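Local coordinates for 2-oxoglutarate (2OG) and Fe(II)-dependent oxygenase superfamily protein (Arabidopsis thaliana, PDB 6KWA), which probably catalyses the irreversible, 2-oxoglutarate-dependent oxidation of the plant hormone indole-3-acetic acid to inactive 2-oxoindole-3-acetic acid, using a metal centre, at residues Q53-Y56 and E57-V60; L246-D250 and T251-P255; N120-A123 and T124-R128. All blocks are in the same frame, centred on the assembly; numbering follows the deposited sequence.

Overall arrangement
All three contacts are local ones in a chain with a double-stranded beta-helix (DSBH) fold. Contact 1 starts the short helix 56-59. Its Lys59 side chain is about 12 Å from that of Asn152, which binds 2-oxoglutarate, absent from this model. Contact 3 lies in the long helix 106-133, packed on the mixed sheet. Its Ala123 side chain is about 12 Å from that of Asp171, which binds magnesium with His169 and His228. Contact 2 is a surface loop after strand 237-245, away from these sites. Contacts 2 and 3 come nearest, centres about 17 Å and nearest atoms about 8 Å apart. Contact 1 is remote, about 34 and 32 Å from contacts 2 and 3, centre to centre.

Contact 1: residues Q53-Y56 and E57-V60; sequences QRPY and EVKV
Lys59 turns back over Tyr56, Pro55 and Arg54. Its CB lies 3.6 Å from Tyr56 O. CG then passes Pro55 O and the CB of Arg54, and CD moves along to Arg54 O. A bend at the third torsion (chi3 -78°) brings CE to 3.4 Å from Arg54 O. NZ goes on beyond these residues to a salt bridge with Glu82 and a hydrogen bond to Phe52 O. The ammonium group therefore ties the helix start to strand 81-87. Pro55 O accepts a bond from Lys59 N at 3.1 Å and a weak one from Val58 N. Beside it the Pro55 ring and Val58 lie side by side and point the same way, with Pro55 CB 3.8 Å from Val58 CG2. On the exposed flank, Val60 CG2 sits over one face of the Tyr56 ring, 4.0 Å from its centroid, in a CH-pi contact. The Tyr56 CG is anti to the backbone N (chi1 -171°), which swings the ring over towards that methyl. Val60 N also bonds to Tyr56 O at 3.0 Å. This is the first turn of a short helix, with Pro55 at the N-cap position, in the N-terminal region of the oxygenase.

Contact 2: residues L246-D250 and T251-P255; sequences LGPMD and TDLEP
Pro248 and Leu253 make the close part of this contact. Their side chains cross at about a right angle. The Pro248 ring turns its CD and CG to the Leu253 side chain. CD is 3.6 Å from Leu253 CB, and CG is 3.7 Å from the same atom. The two methyls follow at slightly longer range: Leu253 CD1 is 4.0 Å from Pro248 CG, and CD2 is 4.1 Å from Pro248 CD. Leu253 CG is anti to the backbone N (chi1 176°), and from there the branch spreads both methyls along the ring. The Pro248-Leu253 pairing is apolar. A glycine in place of Pro248 would probably leave the Leu253 CB and methyls without their ring partner and the loop freer to flex.

The turn itself is looser. On this side Pro248 CB has a sparser contact, 3.8 Å from Thr251 O and 4.2 Å from Thr251 CB. Asp250, Thr251 and Asp252 are exposed. The Asp250 carboxylate is turned off from Thr251.

The loop follows strand 237-245, and the backbone of Leu246 is hydrogen-bonded to that of Pro146. Pro248 and Leu253 both rest on Trp145, while Met249 touches Pro146. Leu253 also touches Met214 and Trp218 of helix 213-218, linking the loop to that helix.

Contact 3: residues N120-A123 and T124-R128; sequences NGLA and TDLAR
Thr124 turns its hydroxyl back on the preceding turn of helix. OG1 lies 2.8 Å from Gly121 O and 3.2 Å from Asn120 O. The hydroxyl sits between the backbone N and the carbonyl carbon (chi1 58°), which aims it at these two oxygens. Thr124 CG2 stands 3.3 Å from Asn120 O. Gly121 O also accepts the backbone bond from Asp125 N, at 3.0 Å. Thr124 N bonds to Asn120 O, Leu126 N to Leu122 O and Ala127 N to Ala123 O.

These are the regular i to i+4 bonds of an alpha-helix, here in the second half of helix 106-133. This long helix packs against the mixed sheet of the DSBH core.

Further out, Leu122 and Leu126 lie one turn apart on the buried side. Leu122 CG and Leu126 CD1 are 4.1 Å apart, and Leu122 CD1 is equally close to Leu126 CG. Leu122 also touches Leu7, Ile177 and Leu207, while Leu126 meets Leu175 and Ile209. Ala123 packs on Leu175 and Ile177, so this face covers strands 175-179 and 207-211. On another side Thr124 and Ala127 touch Phe142. Asp125 is exposed, and its CG stands 3.2 Å from Gly121 O.

Contact 1: residues Q53-Y56 and E57-V60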
loop_
_atom_site.group_PDB
_atom_site.type_symbol
_atom_site.label_atom_id
_atom_site.label_comp_id
_atom_site.label_asym_id
_atom_site.label_seq_id
_atom_site.Cartn_x
_atom_site.Cartn_y
_atom_site.Cartn_z
ATOM N N GLN A 53 -19.704 3.867 -7.374
ATOM C CA GLN A 53 -21.045 3.872 -7.937
ATOM C C GLN A 53 -21.307 5.135 -8.735
ATOM O O GLN A 53 -22.396 5.317 -9.261
ATOM C CB GLN A 53 -22.074 3.660 -6.834
ATOM C CG GLN A 53 -22.223 2.173 -6.587
ATOM C CD GLN A 53 -22.782 1.827 -5.244
ATOM O OE1 GLN A 53 -23.180 2.701 -4.476
ATOM N NE2 GLN A 53 -22.745 0.543 -4.912
ATOM N N ARG A 54 -20.298 5.996 -8.846
ATOM C CA ARG A 54 -20.433 7.207 -9.655
ATOM C C ARG A 54 -20.664 6.794 -11.109
ATOM O O ARG A 54 -20.265 5.691 -11.512
ATOM C CB ARG A 54 -19.182 8.087 -9.559
ATOM C CG ARG A 54 -19.053 8.905 -8.282
ATOM C CD ARG A 54 -20.119 9.983 -8.163
ATOM N NE ARG A 54 -19.779 10.974 -7.141
ATOM C CZ ARG A 54 -20.025 10.817 -5.842
ATOM N NH1 ARG A 54 -20.624 9.723 -5.407
ATOM N NH2 ARG A 54 -19.695 11.771 -4.976
ATOM N N PRO A 55 -21.352 7.650 -11.888
ATOM C CA PRO A 55 -21.543 7.372 -13.318
ATOM C C PRO A 55 -20.206 7.057 -13.973
ATOM O O PRO A 55 -19.184 7.626 -13.597
ATOM C CB PRO A 55 -22.145 8.675 -13.860
ATOM C CG PRO A 55 -22.901 9.240 -12.661
ATOM C CD PRO A 55 -22.051 8.875 -11.454
ATOM N N TYR A 56 -20.213 6.141 -14.928
ATOM C CA TYR A 56 -19.003 5.768 -15.630
ATOM C C TYR A 56 -18.275 6.967 -16.220
ATOM O O TYR A 56 -17.046 7.065 -16.183
ATOM C CB TYR A 56 -19.350 4.773 -16.719
ATOM C CG TYR A 56 -18.178 4.124 -17.405
ATOM C CD1 TYR A 56 -17.520 3.044 -16.820
ATOM C CD2 TYR A 56 -17.746 4.567 -18.650
ATOM C CE1 TYR A 56 -16.450 2.418 -17.461
ATOM C CE2 TYR A 56 -16.678 3.948 -19.301
ATOM C CZ TYR A 56 -16.037 2.884 -18.700
ATOM O OH TYR A 56 -14.993 2.284 -19.336
ATOM N N GLU A 57 -19.048 7.895 -16.748
ATOM C CA GLU A 57 -18.465 8.988 -17.497
ATOM C C GLU A 57 -17.837 9.993 -16.519
ATOM O O GLU A 57 -16.911 10.734 -16.869
ATOM C CB GLU A 57 -19.534 9.573 -18.421
ATOM C CG GLU A 57 -18.989 10.318 -19.634
ATOM C CD GLU A 57 -20.024 10.352 -20.780
ATOM O OE1 GLU A 57 -21.031 9.597 -20.695
ATOM O OE2 GLU A 57 -19.797 11.064 -21.792
ATOM N N VAL A 58 -18.287 9.944 -15.268
ATOM C CA VAL A 58 -17.626 10.674 -14.196
ATOM C C VAL A 58 -16.284 9.982 -13.824
ATOM O O VAL A 58 -15.231 10.632 -13.762
ATOM C CB VAL A 58 -18.511 10.758 -12.936
ATOM C CG1 VAL A 58 -17.713 11.348 -11.757
ATOM C CG2 VAL A 58 -19.773 11.590 -13.206
ATOM N N LYS A 59 -16.311 8.662 -13.635
ATOM C CA LYS A 59 -15.096 7.936 -13.250
ATOM C C LYS A 59 -13.978 8.084 -14.263
ATOM O O LYS A 59 -12.823 8.238 -13.874
ATOM C CB LYS A 59 -15.397 6.463 -13.025
ATOM C CG LYS A 59 -16.249 6.231 -11.788
ATOM C CD LYS A 59 -16.387 4.752 -11.421
ATOM C CE LYS A 59 -17.409 4.000 -12.287
ATOM N NZ LYS A 59 -17.736 2.650 -11.676
ATOM N N VAL A 60 -14.321 8.120 -15.550
ATOM C CA VAL A 60 -13.304 8.215 -16.610
ATOM C C VAL A 60 -12.584 9.561 -16.568
ATOM O O VAL A 60 -11.505 9.722 -17.165
ATOM C CB VAL A 60 -13.924 7.985 -18.023
ATOM C CG1 VAL A 60 -12.843 7.928 -19.104
ATOM C CG2 VAL A 60 -14.704 6.673 -18.057
#

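Contact 2: residues L246-D250 and T251-P255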
loop_
_atom_site.group_PDB
_atom_site.type_symbol
_atom_site.label_atom_id
_atom_site.label_comp_id
_atom_site.label_asym_id
_atom_site.label_seq_id
_atom_site.Cartn_x
_atom_site.Cartn_y
_atom_site.Cartn_z
ATOM N N LEU A 246 6.230 5.968 -2.943
ATOM C CA LEU A 246 7.036 5.645 -4.126
ATOM C C LEU A 246 8.481 6.092 -3.947
ATOM O O LEU A 246 8.833 6.693 -2.941
ATOM C CB LEU A 246 6.436 6.303 -5.372
ATOM C CG LEU A 246 4.953 6.037 -5.615
ATOM C CD1 LEU A 246 4.450 6.839 -6.802
ATOM C CD2 LEU A 246 4.746 4.549 -5.838
ATOM N N GLY A 247 9.304 5.861 -4.951
ATOM C CA GLY A 247 10.679 6.308 -4.890
ATOM C C GLY A 247 10.785 7.752 -5.346
ATOM O O GLY A 247 9.793 8.474 -5.419
ATOM N N PRO A 248 12.006 8.192 -5.643
ATOM C CA PRO A 248 12.169 9.561 -6.135
ATOM C C PRO A 248 11.522 9.766 -7.507
ATOM O O PRO A 248 11.558 8.872 -8.367
ATOM C CB PRO A 248 13.696 9.728 -6.225
ATOM C CG PRO A 248 14.279 8.559 -5.460
ATOM C CD PRO A 248 13.280 7.456 -5.586
ATOM N N MET A 249 10.939 10.947 -7.673
ATOM C CA MET A 249 10.334 11.432 -8.908
ATOM C C MET A 249 11.385 11.554 -10.003
ATOM O O MET A 249 11.397 10.839 -11.011
ATOM C CB MET A 249 9.785 12.845 -8.694
ATOM C CG MET A 249 9.311 13.150 -7.285
ATOM S SD MET A 249 8.514 14.777 -7.113
ATOM C CE MET A 249 6.925 14.570 -7.884
ATOM N N ASP A 250 12.249 12.536 -9.751
ATOM C CA ASP A 250 13.284 13.023 -10.647
ATOM C C ASP A 250 14.442 12.038 -10.749
ATOM O O ASP A 250 14.536 11.219 -11.671
ATOM C CB ASP A 250 13.848 14.351 -10.113
ATOM C CG ASP A 250 12.763 15.332 -9.668
ATOM O OD1 ASP A 250 11.660 15.368 -10.263
ATOM O OD2 ASP A 250 13.032 16.069 -8.693
ATOM N N THR A 251 15.334 12.202 -9.772
ATOM C CA THR A 251 16.527 11.400 -9.534
ATOM C C THR A 251 16.310 9.922 -9.808
ATOM O O THR A 251 15.198 9.413 -9.676
ATOM C CB THR A 251 16.987 11.592 -8.060
ATOM O OG1 THR A 251 17.282 12.975 -7.831
ATOM C CG2 THR A 251 18.192 10.710 -7.688
ATOM N N ASP A 252 17.371 9.221 -10.181
ATOM C CA ASP A 252 17.274 7.780 -10.264
ATOM C C ASP A 252 17.943 7.281 -8.974
ATOM O O ASP A 252 19.105 7.579 -8.699
ATOM C CB ASP A 252 17.916 7.269 -11.562
ATOM C CG ASP A 252 17.766 5.771 -11.753
ATOM O OD1 ASP A 252 17.480 5.045 -10.777
ATOM O OD2 ASP A 252 17.853 5.328 -12.920
ATOM N N LEU A 253 17.166 6.546 -8.180
ATOM C CA LEU A 253 17.522 6.124 -6.818
ATOM C C LEU A 253 18.654 5.114 -6.662
ATOM O O LEU A 253 18.568 3.999 -7.180
ATOM C CB LEU A 253 16.299 5.493 -6.152
ATOM C CG LEU A 253 16.569 4.931 -4.760
ATOM C CD1 LEU A 253 16.953 6.055 -3.794
ATOM C CD2 LEU A 253 15.343 4.232 -4.256
ATOM N N GLU A 254 19.721 5.493 -5.965
ATOM C CA GLU A 254 20.653 4.482 -5.489
ATOM C C GLU A 254 20.800 4.502 -3.935
ATOM O O GLU A 254 20.357 5.458 -3.279
ATOM C CB GLU A 254 21.996 4.660 -6.220
ATOM C CG GLU A 254 22.358 3.388 -7.030
ATOM C CD GLU A 254 23.778 3.327 -7.596
ATOM O OE1 GLU A 254 24.362 4.377 -7.975
ATOM O OE2 GLU A 254 24.311 2.192 -7.629
ATOM N N PRO A 255 21.373 3.432 -3.335
ATOM C CA PRO A 255 21.343 3.292 -1.866
ATOM C C PRO A 255 22.233 4.233 -1.045
ATOM O O PRO A 255 23.279 4.661 -1.521
ATOM C CB PRO A 255 21.831 1.849 -1.634
ATOM C CG PRO A 255 21.607 1.132 -2.892
ATOM C CD PRO A 255 21.745 2.159 -3.984
#

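Contact 3: residues N120-A123 and T124-R128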
loop_
_atom_site.group_PDB
_atom_site.type_symbol
_atom_site.label_atom_id
_atom_site.label_comp_id
_atom_site.label_asym_id
_atom_site.label_seq_id
_atom_site.Cartn_x
_atom_site.Cartn_y
_atom_site.Cartn_z
ATOM N N ASN A 120 -0.581 8.910 5.108
ATOM C CA ASN A 120 0.704 9.409 4.685
ATOM C C ASN A 120 1.628 9.678 5.875
ATOM O O ASN A 120 2.865 9.542 5.784
ATOM C CB ASN A 120 0.505 10.671 3.865
ATOM C CG ASN A 120 1.754 11.141 3.242
ATOM O OD1 ASN A 120 2.172 10.621 2.203
ATOM N ND2 ASN A 120 2.380 12.146 3.856
ATOM N N GLY A 121 1.023 10.063 6.994
ATOM C CA GLY A 121 1.773 10.309 8.212
ATOM C C GLY A 121 2.351 8.977 8.696
ATOM O O GLY A 121 3.519 8.904 9.119
ATOM N N LEU A 122 1.529 7.931 8.642
ATOM C CA LEU A 122 1.938 6.572 9.040
ATOM C C LEU A 122 3.059 6.026 8.151
ATOM O O LEU A 122 3.986 5.356 8.644
ATOM C CB LEU A 122 0.746 5.618 9.003
ATOM C CG LEU A 122 1.025 4.133 9.304
ATOM C CD1 LEU A 122 1.657 3.974 10.670
ATOM C CD2 LEU A 122 -0.205 3.277 9.226
ATOM N N ALA A 123 2.969 6.293 6.849
ATOM C CA ALA A 123 3.944 5.791 5.880
ATOM C C ALA A 123 5.318 6.411 6.112
ATOM O O ALA A 123 6.340 5.723 6.038
ATOM C CB ALA A 123 3.474 6.058 4.450
ATOM N N THR A 124 5.340 7.703 6.405
ATOM C CA THR A 124 6.604 8.391 6.681
ATOM C C THR A 124 7.169 7.980 8.050
ATOM O O THR A 124 8.385 7.882 8.212
ATOM C CB THR A 124 6.445 9.920 6.632
ATOM O OG1 THR A 124 5.453 10.302 7.579
ATOM C CG2 THR A 124 6.025 10.370 5.235
ATOM N N ASP A 125 6.307 7.738 9.033
ATOM C CA ASP A 125 6.774 7.155 10.287
ATOM C C ASP A 125 7.434 5.754 10.106
ATOM O O ASP A 125 8.432 5.458 10.756
ATOM C CB ASP A 125 5.636 7.040 11.300
ATOM C CG ASP A 125 5.192 8.413 11.850
ATOM O OD1 ASP A 125 5.925 9.414 11.662
ATOM O OD2 ASP A 125 4.126 8.483 12.510
ATOM N N LEU A 126 6.818 4.864 9.333
ATOM C CA LEU A 126 7.362 3.503 9.105
ATOM C C LEU A 126 8.651 3.633 8.322
ATOM O O LEU A 126 9.611 2.939 8.584
ATOM C CB LEU A 126 6.365 2.616 8.366
ATOM C CG LEU A 126 5.068 2.308 9.150
ATOM C CD1 LEU A 126 4.017 1.590 8.267
ATOM C CD2 LEU A 126 5.368 1.469 10.368
ATOM N N ALA A 127 8.682 4.542 7.355
ATOM C CA ALA A 127 9.911 4.718 6.587
ATOM C C ALA A 127 11.062 5.185 7.496
ATOM O O ALA A 127 12.165 4.649 7.432
ATOM C CB ALA A 127 9.690 5.710 5.476
ATOM N N ARG A 128 10.801 6.166 8.344
ATOM C CA ARG A 128 11.836 6.660 9.257
ATOM C C ARG A 128 12.260 5.530 10.171
ATOM O O ARG A 128 13.450 5.342 10.439
ATOM C CB ARG A 128 11.369 7.866 10.073
ATOM C CG ARG A 128 12.505 8.456 10.958
ATOM C CD ARG A 128 12.025 9.669 11.697
ATOM N NE ARG A 128 11.514 10.666 10.754
ATOM C CZ ARG A 128 12.145 11.787 10.411
ATOM N NH1 ARG A 128 13.299 12.108 10.982
ATOM N NH2 ARG A 128 11.599 12.616 9.522
#